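Local coordinates for protein LupI (Flavobacterium sp. YS-80-122, PDB 6IY4) that probably inhibits metalloendopeptidases, as a small and probably periplasmic beta-sheet inhibitor of the Inh family that targets a cold-adapted marine protease, at residues G8-Y13 / L88-A93. Numbering follows the deposited sequence.
Sequences GSWTFY and LVMQRA
The carbonyl O of S9 and the guanidinium of R92 share one water. The water donates to S9 O at 2.7 Å and accepts from R92 NH1 at 2.9 Å, lying in the guanidinium plane. NH1 also donates a hydrogen bond to A7 O. The aliphatic part of R92 crosses the W10 indole obliquely. Its CG sits over the six-membered ring, 3.5 Å from the centroid and 6° off the ring normal, a close CH-pi contact. The guanidinium stays beside the indole, with W10 CZ2 over one of its faces. M90 covers the opposite face of the indole with its methyl, CE lying 3.7 Å from W10 CD2. A bend at chi3 of -86° turns that methyl to the indole. M90 also serves F12: CB lies over the phenyl face, and SD is 3.6 Å from F12 CE2, a Met-aromatic contact. W10, F12 and M90 are buried. On the other face of the sheet, with CG between the backbone N and the carbonyl carbon (chi1 63°), the Y13 ring lies across V89, whose CB is over the ring face. Four backbone hydrogen bonds pair T11 with Q91 and Y13 with V89 in antiparallel register. V89 N to Y13 O is the straightest, at 2.8 Å. The contact joins the first and last strands of the Inh-family antiparallel sheet. Strand 22-26 flanks strand 8-14, and strand 77-82 flanks strand 86-92. Y78 meets the W10 ring, while W10 NE1 hydrogen-bonds to V6 O in the short helix 3-6.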
ATOM      1  N   GLY A   8      -8.828   6.384  -1.570  1.00 20.26           N
ATOM      2  CA  GLY A   8      -9.488   6.045  -2.819  1.00 18.40           C
ATOM      3  C   GLY A   8      -8.960   4.767  -3.399  1.00 19.10           C
ATOM      4  O   GLY A   8      -8.395   3.930  -2.656  1.00 18.99           O
ATOM      5  N   SER A   9      -9.216   4.590  -4.681  1.00 19.89           N
ATOM      6  CA  SER A   9      -8.869   3.354  -5.419  1.00 18.73           C
ATOM      7  C   SER A   9      -7.367   3.292  -5.746  1.00 20.01           C
ATOM      8  O   SER A   9      -6.820   4.230  -6.373  1.00 23.66           O
ATOM      9  CB  SER A   9      -9.665   3.256  -6.676  1.00 21.72           C
ATOM     10  OG  SER A   9      -9.415   2.011  -7.282  1.00 23.72           O
ATOM     11  N   TRP A  10      -6.703   2.222  -5.357  1.00 19.40           N
ATOM     12  CA  TRP A  10      -5.270   2.016  -5.628  1.00 18.50           C
ATOM     13  C   TRP A  10      -5.065   0.629  -6.199  1.00 19.60           C
ATOM     14  O   TRP A  10      -5.668  -0.333  -5.702  1.00 20.75           O
ATOM     15  CB  TRP A  10      -4.439   2.199  -4.368  1.00 17.41           C
ATOM     16  CG  TRP A  10      -4.345   3.615  -3.885  1.00 18.35           C
ATOM     17  CD1 TRP A  10      -5.243   4.258  -3.082  1.00 19.18           C
ATOM     18  CD2 TRP A  10      -3.313   4.572  -4.186  1.00 16.75           C
ATOM     19  NE1 TRP A  10      -4.839   5.535  -2.848  1.00 19.62           N
ATOM     20  CE2 TRP A  10      -3.671   5.761  -3.498  1.00 17.57           C
ATOM     21  CE3 TRP A  10      -2.128   4.545  -4.935  1.00 18.12           C
ATOM     22  CZ2 TRP A  10      -2.856   6.890  -3.538  1.00 18.21           C
ATOM     23  CZ3 TRP A  10      -1.329   5.665  -4.955  1.00 17.97           C
ATOM     24  CH2 TRP A  10      -1.701   6.815  -4.274  1.00 17.91           C
ATOM     25  N   THR A  11      -4.109   0.522  -7.098  1.00 19.68           N
ATOM     26  CA  THR A  11      -3.721  -0.762  -7.710  1.00 18.29           C
ATOM     27  C   THR A  11      -2.323  -1.118  -7.235  1.00 18.75           C
ATOM     28  O   THR A  11      -1.411  -0.258  -7.339  1.00 20.17           O
ATOM     29  CB  THR A  11      -3.769  -0.669  -9.225  1.00 23.31           C
ATOM     30  OG1 THR A  11      -5.118  -0.307  -9.557  1.00 25.82           O
ATOM     31  CG2 THR A  11      -3.423  -1.998  -9.838  1.00 26.32           C
ATOM     32  N   PHE A  12      -2.203  -2.295  -6.652  1.00 18.44           N
ATOM     33  CA  PHE A  12      -0.950  -2.828  -6.091  1.00 18.09           C
ATOM     34  C   PHE A  12      -0.423  -3.925  -7.018  1.00 20.08           C
ATOM     35  O   PHE A  12      -1.206  -4.787  -7.438  1.00 20.08           O
ATOM     36  CB  PHE A  12      -1.190  -3.432  -4.710  1.00 19.04           C
ATOM     37  CG  PHE A  12      -1.482  -2.447  -3.614  1.00 20.04           C
ATOM     38  CD1 PHE A  12      -2.751  -1.905  -3.475  1.00 21.65           C
ATOM     39  CD2 PHE A  12      -0.511  -2.082  -2.707  1.00 22.30           C
ATOM     40  CE1 PHE A  12      -3.032  -1.024  -2.449  1.00 22.78           C
ATOM     41  CE2 PHE A  12      -0.786  -1.163  -1.700  1.00 24.14           C
ATOM     42  CZ  PHE A  12      -2.052  -0.662  -1.572  1.00 24.70           C
ATOM     43  N   TYR A  13       0.888  -3.945  -7.173  1.00 18.79           N
ATOM     44  CA  TYR A  13       1.569  -5.057  -7.867  1.00 18.81           C
ATOM     45  C   TYR A  13       3.044  -5.065  -7.498  1.00 20.71           C
ATOM     46  O   TYR A  13       3.597  -4.015  -7.114  1.00 21.72           O
ATOM     47  CB  TYR A  13       1.374  -4.963  -9.375  1.00 20.41           C
ATOM     48  CG  TYR A  13       1.948  -3.751 -10.050  1.00 22.33           C
ATOM     49  CD1 TYR A  13       1.201  -2.602 -10.148  1.00 26.03           C
ATOM     50  CD2 TYR A  13       3.213  -3.762 -10.585  1.00 26.47           C
ATOM     51  CE1 TYR A  13       1.710  -1.478 -10.778  1.00 27.40           C
ATOM     52  CE2 TYR A  13       3.744  -2.640 -11.203  1.00 27.87           C
ATOM     53  CZ  TYR A  13       2.970  -1.514 -11.329  1.00 29.56           C
ATOM     54  OH  TYR A  13       3.448  -0.392 -11.939  1.00 34.19           O
ATOM     55  N   LEU A  88       7.182  -3.185  -4.215  1.00 21.74           N
ATOM     56  CA  LEU A  88       5.704  -3.136  -4.287  1.00 20.69           C
ATOM     57  C   LEU A  88       5.355  -1.749  -4.761  1.00 21.02           C
ATOM     58  O   LEU A  88       5.844  -0.755  -4.183  1.00 21.14           O
ATOM     59  CB  LEU A  88       5.079  -3.397  -2.921  1.00 21.08           C
ATOM     60  CG  LEU A  88       3.556  -3.415  -2.887  1.00 23.34           C
ATOM     61  CD1 LEU A  88       3.012  -4.570  -3.681  1.00 27.54           C
ATOM     62  CD2 LEU A  88       3.059  -3.487  -1.467  1.00 23.54           C
ATOM     63  N   VAL A  89       4.592  -1.710  -5.825  1.00 21.71           N
ATOM     64  CA  VAL A  89       4.129  -0.465  -6.454  1.00 18.94           C
ATOM     65  C   VAL A  89       2.663  -0.297  -6.099  1.00 19.53           C
ATOM     66  O   VAL A  89       1.908  -1.293  -6.131  1.00 19.79           O
ATOM     67  CB  VAL A  89       4.310  -0.559  -7.983  1.00 21.76           C
ATOM     68  CG1 VAL A  89       3.818   0.700  -8.667  1.00 25.34           C
ATOM     69  CG2 VAL A  89       5.770  -0.833  -8.339  1.00 23.31           C
ATOM     70  N   MET A  90       2.274   0.922  -5.759  1.00 18.90           N
ATOM     71  CA  MET A  90       0.840   1.232  -5.603  1.00 18.85           C
ATOM     72  C   MET A  90       0.589   2.491  -6.428  1.00 21.20           C
ATOM     73  O   MET A  90       1.347   3.451  -6.349  1.00 20.29           O
ATOM     74  CB  MET A  90       0.386   1.303  -4.137  1.00 25.92           C
ATOM     75  CG  MET A  90       0.829   2.418  -3.421  1.00 24.65           C
ATOM     76  SD  MET A  90       0.352   2.249  -1.639  1.00 25.11           S
ATOM     77  CE  MET A  90      -1.301   2.918  -1.597  1.00 22.95           C
ATOM     78  N   GLN A  91      -0.405   2.443  -7.280  1.00 19.99           N
ATOM     79  CA  GLN A  91      -0.675   3.564  -8.199  1.00 21.12           C
ATOM     80  C   GLN A  91      -2.170   3.731  -8.258  1.00 20.41           C
ATOM     81  O   GLN A  91      -2.839   2.720  -8.332  1.00 20.31           O
ATOM     82  CB  GLN A  91      -0.283   3.261  -9.630  1.00 25.77           C
ATOM     83  CG  GLN A  91       1.192   3.200  -9.885  1.00 35.18           C
ATOM     84  CD  GLN A  91       1.319   3.017 -11.377  1.00 41.58           C
ATOM     85  OE1 GLN A  91       1.157   1.912 -11.902  1.00 38.45           O
ATOM     86  NE2 GLN A  91       1.514   4.136 -12.067  1.00 46.25           N
ATOM     87  N   ARG A  92      -2.645   4.956  -8.303  1.00 21.55           N
ATOM     88  CA  ARG A  92      -4.098   5.170  -8.492  1.00 21.66           C
ATOM     89  C   ARG A  92      -4.493   4.702  -9.892  1.00 26.10           C
ATOM     90  O   ARG A  92      -3.711   4.869 -10.843  1.00 31.00           O
ATOM     91  CB  ARG A  92      -4.465   6.632  -8.279  1.00 22.08           C
ATOM     92  CG  ARG A  92      -4.390   7.104  -6.840  1.00 22.11           C
ATOM     93  CD  ARG A  92      -4.832   8.522  -6.716  1.00 22.17           C
ATOM     94  NE  ARG A  92      -4.895   9.074  -5.395  1.00 22.04           N
ATOM     95  CZ  ARG A  92      -5.906   8.990  -4.553  1.00 20.06           C
ATOM     96  NH1 ARG A  92      -6.983   8.248  -4.793  1.00 20.26           N
ATOM     97  NH2 ARG A  92      -5.832   9.651  -3.423  1.00 22.61           N
ATOM     98  N   ALA A  93      -5.677   4.138 -10.058  1.00 27.31           N
ATOM     99  CA  ALA A  93      -6.054   3.581 -11.392  1.00 47.37           C
ATOM    100  C   ALA A  93      -5.044   2.503 -11.826  1.00 55.54           C
ATOM    101  O   ALA A  93      -4.168   2.725 -12.679  1.00 58.28           O
ATOM    102  CB  ALA A  93      -6.119   4.678 -12.439  1.00 50.75           C
TER
HETATM  103  O   HOH W   1      -7.799   6.652  -7.065  1.00 21.79           O